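Local coordinates for cytochrome c2 (Blastochloris viridis, PDB 1CO6), which carries electrons through a covalently attached heme c, serving as electron donor to the oxidized bacteriochlorophyll in photosynthetic photophosphorylation, at residues 15-20 and 29-34; 37-42 and 49-54. All blocks are in the same frame, centred on the assembly; numbering follows the deposited sequence.

Interaction 1 of 2, residues 15-20 and 29-34; sequences VCHSIG and PVLNGL. With HEC (heme c), chain B.
The backbones of H17 to G20 and P29 to N32 run side by side in the same sense, their end-to-end directions 24° apart, yet neither forms a regular strand. S18 lies across from V30 and I19 from N32, and the amide of L31 donates to S18 O at 3.0 Å. A type II turn from L31 to L34 then bends the second segment away.

The contact illustrates how a cytochrome c holds its proximal ligand. H17 NE2 binds the heme iron at 2.0 Å, and on the far side of the imidazole H17 ND1 donates to P29 O at 2.7 Å, with an N-H...O angle of 166°. Because that oxygen lies close to the ring plane, the bond should restrict the rotation of the imidazole about its iron bond; it would also be expected to make the ligand more electron-rich. L31 CD1 covers one face of the H17 ring, 3.9 Å from the centroid, in a CH-pi contact displaced toward the rim, and P29 CD meets H17 CE1 at 3.5 Å. C16 SG is bonded to heme CAC, completing with C13 and H17 the covalent and proximal attachment of the c-type heme.

Farther along, the N32 amide pairs with the backbone of G20 at both ends. G20 N donates to N32 OD1 at 2.8 Å, in the plane of that amide and on a lone pair, while N32 ND2 donates back to G20 O at 3.1 Å, from above the plane of the G20 carbonyl. I19 CG1 rests against N32 OD1.

M79 supplies the other axial ligand to the iron. Both segments belong to the loop between helices 3-14 and 49-52; I19 and L31 pack on F10 of helix 3-14, and I19 and L34 reach I97 of helix 87-98.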
loop_
_atom_site.group_PDB
_atom_site.type_symbol
_atom_site.label_atom_id
_atom_site.label_comp_id
_atom_site.label_asym_id
_atom_site.label_seq_id
_atom_site.Cartn_x
_atom_site.Cartn_y
_atom_site.Cartn_z
ATOM N N VAL A 15 8.835 6.952 2.656
ATOM C CA VAL A 15 9.240 8.166 1.949
ATOM C C VAL A 15 7.966 8.825 1.410
ATOM O O VAL A 15 7.800 10.058 1.498
ATOM C CB VAL A 15 10.232 7.808 0.834
ATOM C CG1 VAL A 15 10.583 8.990 -0.050
ATOM C CG2 VAL A 15 11.487 7.091 1.382
ATOM N N CYS A 16 7.047 8.009 0.905
ATOM C CA CYS A 16 5.791 8.581 0.353
ATOM C C CYS A 16 4.541 8.276 1.094
ATOM O O CYS A 16 3.538 8.997 0.867
ATOM C CB CYS A 16 5.660 8.157 -1.128
ATOM S SG CYS A 16 7.098 8.480 -2.205
ATOM N N HIS A 17 4.530 7.305 1.976
ATOM C CA HIS A 17 3.307 6.903 2.685
ATOM C C HIS A 17 3.495 6.862 4.190
ATOM O O HIS A 17 4.600 6.555 4.697
ATOM C CB HIS A 17 2.950 5.450 2.213
ATOM C CG HIS A 17 2.502 5.253 0.815
ATOM N ND1 HIS A 17 1.242 5.520 0.420
ATOM C CD2 HIS A 17 3.118 4.648 -0.229
ATOM C CE1 HIS A 17 1.147 5.200 -0.865
ATOM N NE2 HIS A 17 2.281 4.614 -1.343
ATOM N N SER A 18 2.421 7.173 4.871
ATOM C CA SER A 18 2.327 7.088 6.325
ATOM C C SER A 18 1.440 5.870 6.696
ATOM O O SER A 18 0.546 5.439 5.947
ATOM C CB SER A 18 1.705 8.352 6.947
ATOM O OG SER A 18 2.705 9.347 6.764
ATOM N N ILE A 19 1.678 5.361 7.881
ATOM C CA ILE A 19 0.975 4.240 8.525
ATOM C C ILE A 19 1.072 4.421 10.046
ATOM O O ILE A 19 2.050 5.037 10.582
ATOM C CB ILE A 19 1.619 2.894 7.995
ATOM C CG1 ILE A 19 0.588 1.727 8.069
ATOM C CG2 ILE A 19 2.962 2.582 8.743
ATOM C CD1 ILE A 19 1.085 0.367 7.465
ATOM N N GLY A 20 0.127 3.912 10.812
ATOM C CA GLY A 20 0.238 4.069 12.289
ATOM C C GLY A 20 -0.609 5.262 12.706
ATOM O O GLY A 20 -1.242 5.945 11.913
ATOM N N PRO A 29 -1.064 8.168 -0.414
ATOM C CA PRO A 29 -2.122 8.132 0.604
ATOM C C PRO A 29 -1.815 7.249 1.802
ATOM O O PRO A 29 -0.977 6.319 1.699
ATOM C CB PRO A 29 -3.349 7.584 -0.146
ATOM C CG PRO A 29 -2.785 6.713 -1.253
ATOM C CD PRO A 29 -1.435 7.388 -1.628
ATOM N N VAL A 30 -2.517 7.544 2.884
ATOM C CA VAL A 30 -2.312 6.716 4.128
ATOM C C VAL A 30 -2.573 5.220 3.833
ATOM O O VAL A 30 -3.517 4.852 3.095
ATOM C CB VAL A 30 -3.243 7.203 5.251
ATOM C CG1 VAL A 30 -3.310 6.235 6.409
ATOM C CG2 VAL A 30 -2.800 8.589 5.710
ATOM N N LEU A 31 -1.780 4.340 4.437
ATOM C CA LEU A 31 -1.924 2.892 4.228
ATOM C C LEU A 31 -2.544 2.171 5.401
ATOM O O LEU A 31 -2.447 0.930 5.389
ATOM C CB LEU A 31 -0.621 2.253 3.711
ATOM C CG LEU A 31 -0.077 2.688 2.375
ATOM C CD1 LEU A 31 1.221 1.953 2.059
ATOM C CD2 LEU A 31 -1.070 2.535 1.202
ATOM N N ASN A 32 -3.126 2.865 6.320
ATOM C CA ASN A 32 -3.860 2.247 7.463
ATOM C C ASN A 32 -5.130 1.636 6.833
ATOM O O ASN A 32 -5.731 2.264 5.936
ATOM C CB ASN A 32 -4.307 3.320 8.457
ATOM C CG ASN A 32 -3.138 3.768 9.320
ATOM O OD1 ASN A 32 -2.267 2.943 9.630
ATOM N ND2 ASN A 32 -3.172 5.057 9.655
ATOM N N GLY A 33 -5.513 0.480 7.321
ATOM C CA GLY A 33 -6.676 -0.256 6.819
ATOM C C GLY A 33 -6.630 -0.497 5.325
ATOM O O GLY A 33 -7.661 -0.399 4.641
ATOM N N LEU A 34 -5.498 -0.830 4.740
ATOM C CA LEU A 34 -5.417 -1.067 3.315
ATOM C C LEU A 34 -6.192 -2.290 2.806
ATOM O O LEU A 34 -6.966 -2.137 1.808
ATOM C CB LEU A 34 -3.917 -1.117 2.878
ATOM C CG LEU A 34 -3.779 -1.493 1.412
ATOM C CD1 LEU A 34 -4.126 -0.338 0.443
ATOM C CD2 LEU A 34 -2.335 -1.922 1.177
HETATM FE FE HEC B . 2.627 3.763 -3.090
HETATM C CHA HEC B . -0.476 4.492 -4.107
HETATM C CHB HEC B . 1.509 0.867 -1.637
HETATM C CHC HEC B . 5.887 2.893 -2.278
HETATM C CHD HEC B . 3.724 6.873 -4.131
HETATM N NA HEC B . 0.833 2.856 -2.884
HETATM C C1A HEC B . -0.349 3.240 -3.507
HETATM C C2A HEC B . -1.331 2.207 -3.333
HETATM C C3A HEC B . -0.758 1.204 -2.655
HETATM C C4A HEC B . 0.612 1.573 -2.370
HETATM C CMA HEC B . -1.376 -0.148 -2.227
HETATM C CAA HEC B . -2.826 2.313 -3.774
HETATM C CBA HEC B . -3.579 3.093 -2.656
HETATM C CGA HEC B . -5.070 3.272 -2.805
HETATM O O1A HEC B . -5.604 2.763 -3.776
HETATM O O2A HEC B . -5.604 3.948 -1.890
HETATM N NB HEC B . 3.502 2.237 -2.144
HETATM C C1B HEC B . 2.837 1.152 -1.557
HETATM C C2B HEC B . 3.827 0.303 -0.940
HETATM C C3B HEC B . 5.032 0.839 -1.151
HETATM C C4B HEC B . 4.858 2.062 -1.875
HETATM C CMB HEC B . 3.436 -0.994 -0.199
HETATM C CAB HEC B . 6.385 0.257 -0.618
HETATM C CBB HEC B . 6.818 -0.912 -1.282
HETATM N NC HEC B . 4.430 4.698 -3.196
HETATM C C1C HEC B . 5.640 4.158 -2.823
HETATM C C2C HEC B . 6.669 5.153 -3.067
HETATM C C3C HEC B . 6.090 6.229 -3.613
HETATM C C4C HEC B . 4.673 5.982 -3.670
HETATM C CMC HEC B . 8.168 4.917 -2.791
HETATM C CAC HEC B . 6.806 7.593 -3.983
HETATM C CBC HEC B . 7.890 7.611 -4.878
HETATM N ND HEC B . 1.765 5.383 -3.911
HETATM C C1D HEC B . 2.402 6.553 -4.331
HETATM C C2D HEC B . 1.414 7.384 -5.025
HETATM C C3D HEC B . 0.248 6.737 -4.998
HETATM C C4D HEC B . 0.454 5.481 -4.332
HETATM C CMD HEC B . 1.762 8.765 -5.638
HETATM C CAD HEC B . -1.092 7.152 -5.662
HETATM C CBD HEC B . -1.231 6.463 -7.058
HETATM C CGD HEC B . -2.210 7.158 -7.987
HETATM O O1D HEC B . -2.057 6.744 -9.176
HETATM O O2D HEC B . -3.040 8.001 -7.569
#

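Interaction 2 of 2, residues 37-42 and 49-54. With HEC (heme c), chain B.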
loop_
_atom_site.group_PDB
_atom_site.type_symbol
_atom_site.label_atom_id
_atom_site.label_comp_id
_atom_site.label_asym_id
_atom_site.label_seq_id
_atom_site.Cartn_x
_atom_site.Cartn_y
_atom_site.Cartn_z
ATOM N N ARG A 37 -9.990 -2.576 1.267
ATOM C CA ARG A 37 -10.481 -1.256 0.755
ATOM C C ARG A 37 -10.436 -1.182 -0.773
ATOM O O ARG A 37 -9.613 -1.861 -1.423
ATOM C CB ARG A 37 -9.771 -0.171 1.535
ATOM C CG ARG A 37 -8.591 0.577 0.941
ATOM C CD ARG A 37 -8.306 1.785 1.876
ATOM N NE ARG A 37 -7.155 2.447 1.274
ATOM C CZ ARG A 37 -6.035 2.896 1.873
ATOM N NH1 ARG A 37 -5.048 3.480 1.151
ATOM N NH2 ARG A 37 -5.842 2.774 3.190
ATOM N N HIS A 38 -11.374 -0.426 -1.342
ATOM C CA HIS A 38 -11.474 -0.180 -2.803
ATOM C C HIS A 38 -10.427 0.870 -3.149
ATOM O O HIS A 38 -10.137 1.791 -2.360
ATOM C CB HIS A 38 -12.909 0.273 -3.213
ATOM C CG HIS A 38 -13.847 -0.895 -3.184
ATOM N ND1 HIS A 38 -14.510 -1.405 -4.267
ATOM C CD2 HIS A 38 -14.174 -1.727 -2.140
ATOM C CE1 HIS A 38 -15.224 -2.464 -3.884
ATOM N NE2 HIS A 38 -15.028 -2.696 -2.601
ATOM N N SER A 39 -9.806 0.734 -4.287
ATOM C CA SER A 39 -8.749 1.726 -4.661
ATOM C C SER A 39 -9.359 3.110 -4.828
ATOM O O SER A 39 -10.543 3.250 -5.206
ATOM C CB SER A 39 -7.971 1.308 -5.909
ATOM O OG SER A 39 -8.823 1.209 -7.021
ATOM N N GLY A 40 -8.532 4.108 -4.623
ATOM C CA GLY A 40 -8.911 5.499 -4.791
ATOM C C GLY A 40 -9.928 6.042 -3.837
ATOM O O GLY A 40 -10.654 6.997 -4.251
ATOM N N THR A 41 -10.013 5.557 -2.609
ATOM C CA THR A 41 -11.018 6.087 -1.698
ATOM C C THR A 41 -10.517 6.841 -0.506
ATOM O O THR A 41 -11.459 7.298 0.187
ATOM C CB THR A 41 -12.058 4.934 -1.378
ATOM O OG1 THR A 41 -11.465 3.940 -0.513
ATOM C CG2 THR A 41 -12.610 4.263 -2.658
ATOM N N ILE A 42 -9.265 7.028 -0.205
ATOM C CA ILE A 42 -8.828 7.809 0.973
ATOM C C ILE A 42 -9.246 9.256 0.703
ATOM O O ILE A 42 -8.921 9.792 -0.354
ATOM C CB ILE A 42 -7.308 7.718 1.327
ATOM C CG1 ILE A 42 -6.972 6.307 1.876
ATOM C CG2 ILE A 42 -6.810 8.835 2.326
ATOM C CD1 ILE A 42 -7.952 5.704 2.931
ATOM N N ASP A 49 -6.678 9.190 -12.272
ATOM C CA ASP A 49 -7.853 8.515 -12.821
ATOM C C ASP A 49 -7.499 7.016 -12.936
ATOM O O ASP A 49 -8.353 6.164 -12.643
ATOM C CB ASP A 49 -8.138 9.040 -14.246
ATOM C CG ASP A 49 -8.991 10.294 -14.216
ATOM O OD1 ASP A 49 -9.499 10.754 -13.197
ATOM O OD2 ASP A 49 -9.127 10.890 -15.292
ATOM N N ALA A 50 -6.285 6.740 -13.362
ATOM C CA ALA A 50 -5.750 5.395 -13.517
ATOM C C ALA A 50 -6.055 4.601 -12.221
ATOM O O ALA A 50 -6.557 3.459 -12.331
ATOM C CB ALA A 50 -4.265 5.423 -13.836
ATOM N N ASN A 51 -5.760 5.145 -11.030
ATOM C CA ASN A 51 -6.060 4.390 -9.809
ATOM C C ASN A 51 -7.544 4.452 -9.434
ATOM O O ASN A 51 -8.225 3.419 -9.243
ATOM C CB ASN A 51 -5.128 4.928 -8.692
ATOM C CG ASN A 51 -5.521 4.338 -7.356
ATOM O OD1 ASN A 51 -6.635 4.560 -6.835
ATOM N ND2 ASN A 51 -4.654 3.542 -6.770
ATOM N N LYS A 52 -8.130 5.609 -9.347
ATOM C CA LYS A 52 -9.506 5.825 -8.946
ATOM C C LYS A 52 -10.556 5.042 -9.713
ATOM O O LYS A 52 -11.511 4.575 -9.091
ATOM C CB LYS A 52 -9.781 7.316 -9.195
ATOM C CG LYS A 52 -10.836 8.076 -8.438
ATOM C CD LYS A 52 -10.535 9.565 -8.676
ATOM C CE LYS A 52 -10.383 10.042 -10.103
ATOM N NZ LYS A 52 -9.271 11.045 -10.248
ATOM N N ASN A 53 -10.410 4.969 -11.022
ATOM C CA ASN A 53 -11.367 4.260 -11.897
ATOM C C ASN A 53 -10.980 2.821 -12.195
ATOM O O ASN A 53 -11.699 2.170 -12.974
ATOM C CB ASN A 53 -11.582 5.034 -13.214
ATOM C CG ASN A 53 -12.082 6.452 -12.932
ATOM O OD1 ASN A 53 -12.839 6.773 -12.008
ATOM N ND2 ASN A 53 -11.583 7.419 -13.741
ATOM N N SER A 54 -9.943 2.289 -11.556
ATOM C CA SER A 54 -9.477 0.925 -11.845
ATOM C C SER A 54 -10.435 -0.171 -11.444
ATOM O O SER A 54 -10.272 -1.276 -12.027
ATOM C CB SER A 54 -8.135 0.683 -11.153
ATOM O OG SER A 54 -8.272 0.547 -9.724
HETATM FE FE HEC B . 2.627 3.763 -3.090
HETATM C CHA HEC B . -0.476 4.492 -4.107
HETATM C CHB HEC B . 1.509 0.867 -1.637
HETATM C CHC HEC B . 5.887 2.893 -2.278
HETATM C CHD HEC B . 3.724 6.873 -4.131
HETATM N NA HEC B . 0.833 2.856 -2.884
HETATM C C1A HEC B . -0.349 3.240 -3.507
HETATM C C2A HEC B . -1.331 2.207 -3.333
HETATM C C3A HEC B . -0.758 1.204 -2.655
HETATM C C4A HEC B . 0.612 1.573 -2.370
HETATM C CMA HEC B . -1.376 -0.148 -2.227
HETATM C CAA HEC B . -2.826 2.313 -3.774
HETATM C CBA HEC B . -3.579 3.093 -2.656
HETATM C CGA HEC B . -5.070 3.272 -2.805
HETATM O O1A HEC B . -5.604 2.763 -3.776
HETATM O O2A HEC B . -5.604 3.948 -1.890
HETATM N NB HEC B . 3.502 2.237 -2.144
HETATM C C1B HEC B . 2.837 1.152 -1.557
HETATM C C2B HEC B . 3.827 0.303 -0.940
HETATM C C3B HEC B . 5.032 0.839 -1.151
HETATM C C4B HEC B . 4.858 2.062 -1.875
HETATM C CMB HEC B . 3.436 -0.994 -0.199
HETATM C CAB HEC B . 6.385 0.257 -0.618
HETATM C CBB HEC B . 6.818 -0.912 -1.282
HETATM N NC HEC B . 4.430 4.698 -3.196
HETATM C C1C HEC B . 5.640 4.158 -2.823
HETATM C C2C HEC B . 6.669 5.153 -3.067
HETATM C C3C HEC B . 6.090 6.229 -3.613
HETATM C C4C HEC B . 4.673 5.982 -3.670
HETATM C CMC HEC B . 8.168 4.917 -2.791
HETATM C CAC HEC B . 6.806 7.593 -3.983
HETATM C CBC HEC B . 7.890 7.611 -4.878
HETATM N ND HEC B . 1.765 5.383 -3.911
HETATM C C1D HEC B . 2.402 6.553 -4.331
HETATM C C2D HEC B . 1.414 7.384 -5.025
HETATM C C3D HEC B . 0.248 6.737 -4.998
HETATM C C4D HEC B . 0.454 5.481 -4.332
HETATM C CMD HEC B . 1.762 8.765 -5.638
HETATM C CAD HEC B . -1.092 7.152 -5.662
HETATM C CBD HEC B . -1.231 6.463 -7.058
HETATM C CGD HEC B . -2.210 7.158 -7.987
HETATM O O1D HEC B . -2.057 6.744 -9.176
HETATM O O2D HEC B . -3.040 8.001 -7.569
HETATM O O HOH W 1 -12.444 4.932 -6.272
#
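S39, G40 and N51 carry most of this contact, in which a loop and a short helix meet around a heme propionate. The S39 hydroxyl faces the C-terminal end of helix 49-52. With chi1 at 61°, S39 OG sits between the backbone N and the carbonyl carbon, 2.8 Å from S54 OG and 3.2 Å from N51 O. I56, just beyond the helix, also takes part, its N bonded to S54 OG and its O weakly to S39 OG.

G40 brings its backbone against the helix, its CA 4.2 Å from K52 CA. Its phi is positive, and the direction in which a side chain would leave is occupied by K52, two reasons why glycine suits the position. A water lies between the same backbones, within hydrogen-bonding distance of S39 O and K52 O.

N51 turns its amide toward the heme: CG stands anti to the backbone N (chi1 172°), and N51 ND2 donates to propionate oxygen O1A at 3.2 Å. G40 N makes a weak hydrogen bond to the same oxygen, O1A, at 3.3 Å. The other oxygen, O2A, receives R37 NH1 at 3.1 Å with an N-H...O angle of 172°. O2A lies in the plane of the guanidinium, at its edge, while I42 CG1 covers one face of that group. The carboxylate is thus held at both oxygens, and the arginine probably offsets its negative charge, a worked case of how a cytochrome c accommodates a heme propionate.

On the outer side of the helix, K52 NZ forms a salt bridge with D49 OD1. The segment 37-42 belongs to the loop that leads into helix 49-52; beyond the helix the chain returns alongside 37-42, with backbone hydrogen bonds joining S39 to I56 and R37 to W58, ahead of helix 60-68.

Interactions 1 and 2 follow one another along the chain, the first closing before the second opens, and their centres lie about 15 Å apart. Both draw on the long connection between helices 3-14 and 49-52, with interaction 2 also taking in the latter helix. The heme joins them: 15-20 supplies an iron ligand and a thioether, with 29-34 supporting that ligand, whereas 37-42 and 49-54 receive a propionate. R37 also links them directly, since R37 NH1 lies 2.8 Å from V30 O in a probable hydrogen bond. In a fold without strands, the polypeptide thus secures different parts of one cofactor in succession, consistent with a firmly held heme in an electron carrier.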